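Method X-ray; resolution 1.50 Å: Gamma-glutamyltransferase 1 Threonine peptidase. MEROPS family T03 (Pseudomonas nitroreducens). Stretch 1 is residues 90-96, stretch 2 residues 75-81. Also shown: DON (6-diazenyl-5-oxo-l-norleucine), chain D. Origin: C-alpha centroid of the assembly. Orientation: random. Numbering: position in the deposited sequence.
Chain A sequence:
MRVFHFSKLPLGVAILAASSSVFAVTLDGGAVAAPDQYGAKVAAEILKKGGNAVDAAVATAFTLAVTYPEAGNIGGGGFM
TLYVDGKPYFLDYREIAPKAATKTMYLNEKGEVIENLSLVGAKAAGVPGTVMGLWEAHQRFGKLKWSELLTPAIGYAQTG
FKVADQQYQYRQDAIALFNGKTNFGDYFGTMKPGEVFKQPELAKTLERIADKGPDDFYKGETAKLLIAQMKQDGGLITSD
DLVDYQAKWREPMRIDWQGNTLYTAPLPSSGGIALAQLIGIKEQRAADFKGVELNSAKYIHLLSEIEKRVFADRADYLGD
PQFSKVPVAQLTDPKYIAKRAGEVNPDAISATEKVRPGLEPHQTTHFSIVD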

# COMPACT_ATOMS: atom_id res chain seq x y z
N PHE A 90 7.37 8.81 -10.04
CA PHE A 90 6.83 8.41 -8.76
C PHE A 90 6.26 9.63 -8.05
O PHE A 90 6.94 10.66 -7.93
CB PHE A 90 7.89 7.76 -7.87
CG PHE A 90 7.34 7.27 -6.56
CD1 PHE A 90 6.68 6.06 -6.48
CD2 PHE A 90 7.45 8.02 -5.42
CE1 PHE A 90 6.16 5.60 -5.29
CE2 PHE A 90 6.93 7.57 -4.22
CZ PHE A 90 6.28 6.38 -4.15
N LEU A 91 5.04 9.50 -7.55
CA LEU A 91 4.36 10.58 -6.85
C LEU A 91 4.05 10.14 -5.42
O LEU A 91 3.32 9.16 -5.20
CB LEU A 91 3.09 11.02 -7.59
CG LEU A 91 2.29 12.15 -6.93
CD1 LEU A 91 3.14 13.40 -6.87
CD2 LEU A 91 1.01 12.41 -7.69
N ASP A 92 4.56 10.90 -4.46
CA ASP A 92 4.40 10.62 -3.04
C ASP A 92 3.32 11.55 -2.51
O ASP A 92 3.52 12.77 -2.46
CB ASP A 92 5.76 10.83 -2.39
CG ASP A 92 5.72 10.86 -0.86
OD1 ASP A 92 4.64 10.93 -0.24
OD2 ASP A 92 6.83 10.79 -0.27
N TYR A 93 2.16 10.98 -2.18
CA TYR A 93 1.07 11.72 -1.55
C TYR A 93 0.74 11.08 -0.20
O TYR A 93 -0.42 10.98 0.23
CB TYR A 93 -0.11 11.94 -2.50
CG TYR A 93 -0.78 10.72 -3.04
CD1 TYR A 93 -0.38 10.13 -4.23
CD2 TYR A 93 -1.87 10.18 -2.39
CE1 TYR A 93 -1.02 9.00 -4.70
CE2 TYR A 93 -2.53 9.07 -2.88
CZ TYR A 93 -2.11 8.50 -4.04
OH TYR A 93 -2.76 7.37 -4.53
N ARG A 94 1.80 10.68 0.50
CA ARG A 94 1.71 10.15 1.84
C ARG A 94 1.37 11.25 2.83
O ARG A 94 1.76 12.41 2.66
CB ARG A 94 3.10 9.57 2.19
CG ARG A 94 3.30 8.91 3.55
CD ARG A 94 2.50 7.70 3.75
NE ARG A 94 3.11 6.81 4.76
CZ ARG A 94 2.53 5.69 5.17
NH1 ARG A 94 1.38 5.35 4.65
NH2 ARG A 94 3.10 4.93 6.10
N GLU A 95 0.60 10.89 3.85
CA GLU A 95 0.27 11.88 4.87
C GLU A 95 1.52 12.35 5.59
O GLU A 95 2.55 11.67 5.66
CB GLU A 95 -0.65 11.24 5.90
CG GLU A 95 -1.97 10.78 5.36
CD GLU A 95 -1.98 9.28 5.11
OE1 GLU A 95 -1.01 8.77 4.51
OE2 GLU A 95 -2.93 8.58 5.56
N ILE A 96 1.41 13.54 6.20
CA ILE A 96 2.46 14.12 7.03
C ILE A 96 1.93 14.29 8.45
O ILE A 96 0.74 14.51 8.67
CB ILE A 96 3.04 15.45 6.50
CG1 ILE A 96 1.95 16.49 6.33
CG2 ILE A 96 3.77 15.24 5.15
CD1 ILE A 96 2.47 17.82 5.84
O DON D . 1.67 2.38 4.66
C DON D . 1.73 1.13 5.17
OXT DON D . 2.72 0.44 4.95
CA DON D . 0.44 0.74 5.87
N DON D . -0.14 1.87 6.56
CB DON D . -0.37 0.09 4.73
C1E DON D . -1.78 -0.22 5.14
C1D DON D . -2.38 -1.09 4.07
O1J DON D . -1.77 -1.41 3.04
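Stretch 2 (75-81) GGGGFMT

How does stretch 2 run against stretch 1? Residues 77-81 are extended and lie alongside the strand that runs through Phe 90, Leu 91 and Asp 92, with the N-to-C directions 172° apart, so the two are antiparallel neighbors in one sheet, their axes 4.8 Å apart at closest approach. Phe 90 is level with Thr 81, Leu 91 with Met 80, and Asp 92 with Phe 79, at CA-CA distances of 4.6, 5.1 and 4.9 Å. Leu 91 and Met 80 form a hydrogen-bonded pair: Leu 91 N donates to Met 80 O at 2.9 Å, and Met 80 N returns a bond to Leu 91 O at 3.0 Å. Further along, Tyr 93 N lies 2.9 Å from Gly 78 O and Gly 78 N 3.1 Å from Tyr 93 O, both hydrogen bonds.

Where does Phe 79, which has the most surface covered by the other stretch, find its neighbors? Its side chain leaves the sheet on the same face as those of Phe 90, Asp 92 and Thr 81. With chi1 at -63° (m), its ring meets that of Phe 90 obliquely, the planes at 41° and Phe 90 CZ 3.5 Å from Phe 79 CD1. Asp 92 OD1 approaches the ring edge, 3.8 Å from Phe 79 CE1, and also accepts a hydrogen bond from Arg 94 N at 2.9 Å, which ties the backbone just beyond Tyr 93 to the Asp 92 side chain. Arg 94 CB also lies 3.8 Å from Phe 79 CE1.

What does Tyr 93 cover on the other face? Its chi1 of 61° (p) lays the ring across the backbone of stretch 2. Gly 78 CA sits over the ring face, 3.9 Å from the centroid of the Tyr 93 ring, in a CH-pi contact. A side chain would crowd the ring here: an ideal CB on Gly 78 would be 3.1 Å from Tyr 93 CE2, a tight approach. Met 80 extends this apolar patch, its CB 4.1 Å from Tyr 93 CE1 and 4.4 Å from Leu 91 CB.

How does the contact continue past the pair of Tyr 93 and Gly 78? Gly 77 passes close to stretch 1, its CA 3.2 Å from Tyr 93 O; a CB there would clash with that oxygen and with Glu 95 OE1. Glu 95 reaches back to the glycines, its OE2 3.4 Å from Gly 76 CA. Arg 94 instead extends to the bound DON, making weak hydrogen bonds from NH1 and NH2 to DON O at 3.0 and 3.3 Å.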

# COMPACT_ATOMS: atom_id res chain seq x y z
N GLY A 75 -9.49 10.85 2.67
CA GLY A 75 -8.94 11.21 3.95
C GLY A 75 -7.64 10.54 4.34
O GLY A 75 -7.24 10.66 5.51
N GLY A 76 -6.96 9.87 3.43
CA GLY A 76 -5.71 9.19 3.69
C GLY A 76 -4.63 9.66 2.73
O GLY A 76 -4.49 10.85 2.43
N GLY A 77 -3.82 8.71 2.27
CA GLY A 77 -2.71 9.05 1.41
C GLY A 77 -2.23 7.82 0.67
O GLY A 77 -2.80 6.74 0.80
N GLY A 78 -1.15 7.99 -0.10
CA GLY A 78 -0.67 6.88 -0.89
C GLY A 78 0.45 7.28 -1.83
O GLY A 78 1.07 8.34 -1.67
N PHE A 79 0.74 6.34 -2.74
CA PHE A 79 1.87 6.45 -3.65
C PHE A 79 1.39 6.02 -5.03
O PHE A 79 0.63 5.05 -5.17
CB PHE A 79 2.99 5.49 -3.29
CG PHE A 79 3.62 5.71 -1.94
CD1 PHE A 79 4.02 6.96 -1.54
CD2 PHE A 79 3.86 4.64 -1.11
CE1 PHE A 79 4.62 7.15 -0.30
CE2 PHE A 79 4.47 4.82 0.13
CZ PHE A 79 4.85 6.09 0.53
N MET A 80 1.92 6.67 -6.07
CA MET A 80 1.62 6.29 -7.46
C MET A 80 2.92 6.13 -8.21
O MET A 80 3.76 7.04 -8.22
CB MET A 80 0.69 7.33 -8.09
CG MET A 80 0.03 6.92 -9.41
SD MET A 80 -0.67 8.32 -10.30
CE MET A 80 -2.02 8.74 -9.23
N THR A 81 3.12 4.97 -8.82
CA THR A 81 4.22 4.74 -9.74
C THR A 81 3.66 4.78 -11.14
O THR A 81 2.61 4.19 -11.41
CB THR A 81 4.88 3.40 -9.45
OG1 THR A 81 5.34 3.42 -8.08
CG2 THR A 81 6.07 3.14 -10.37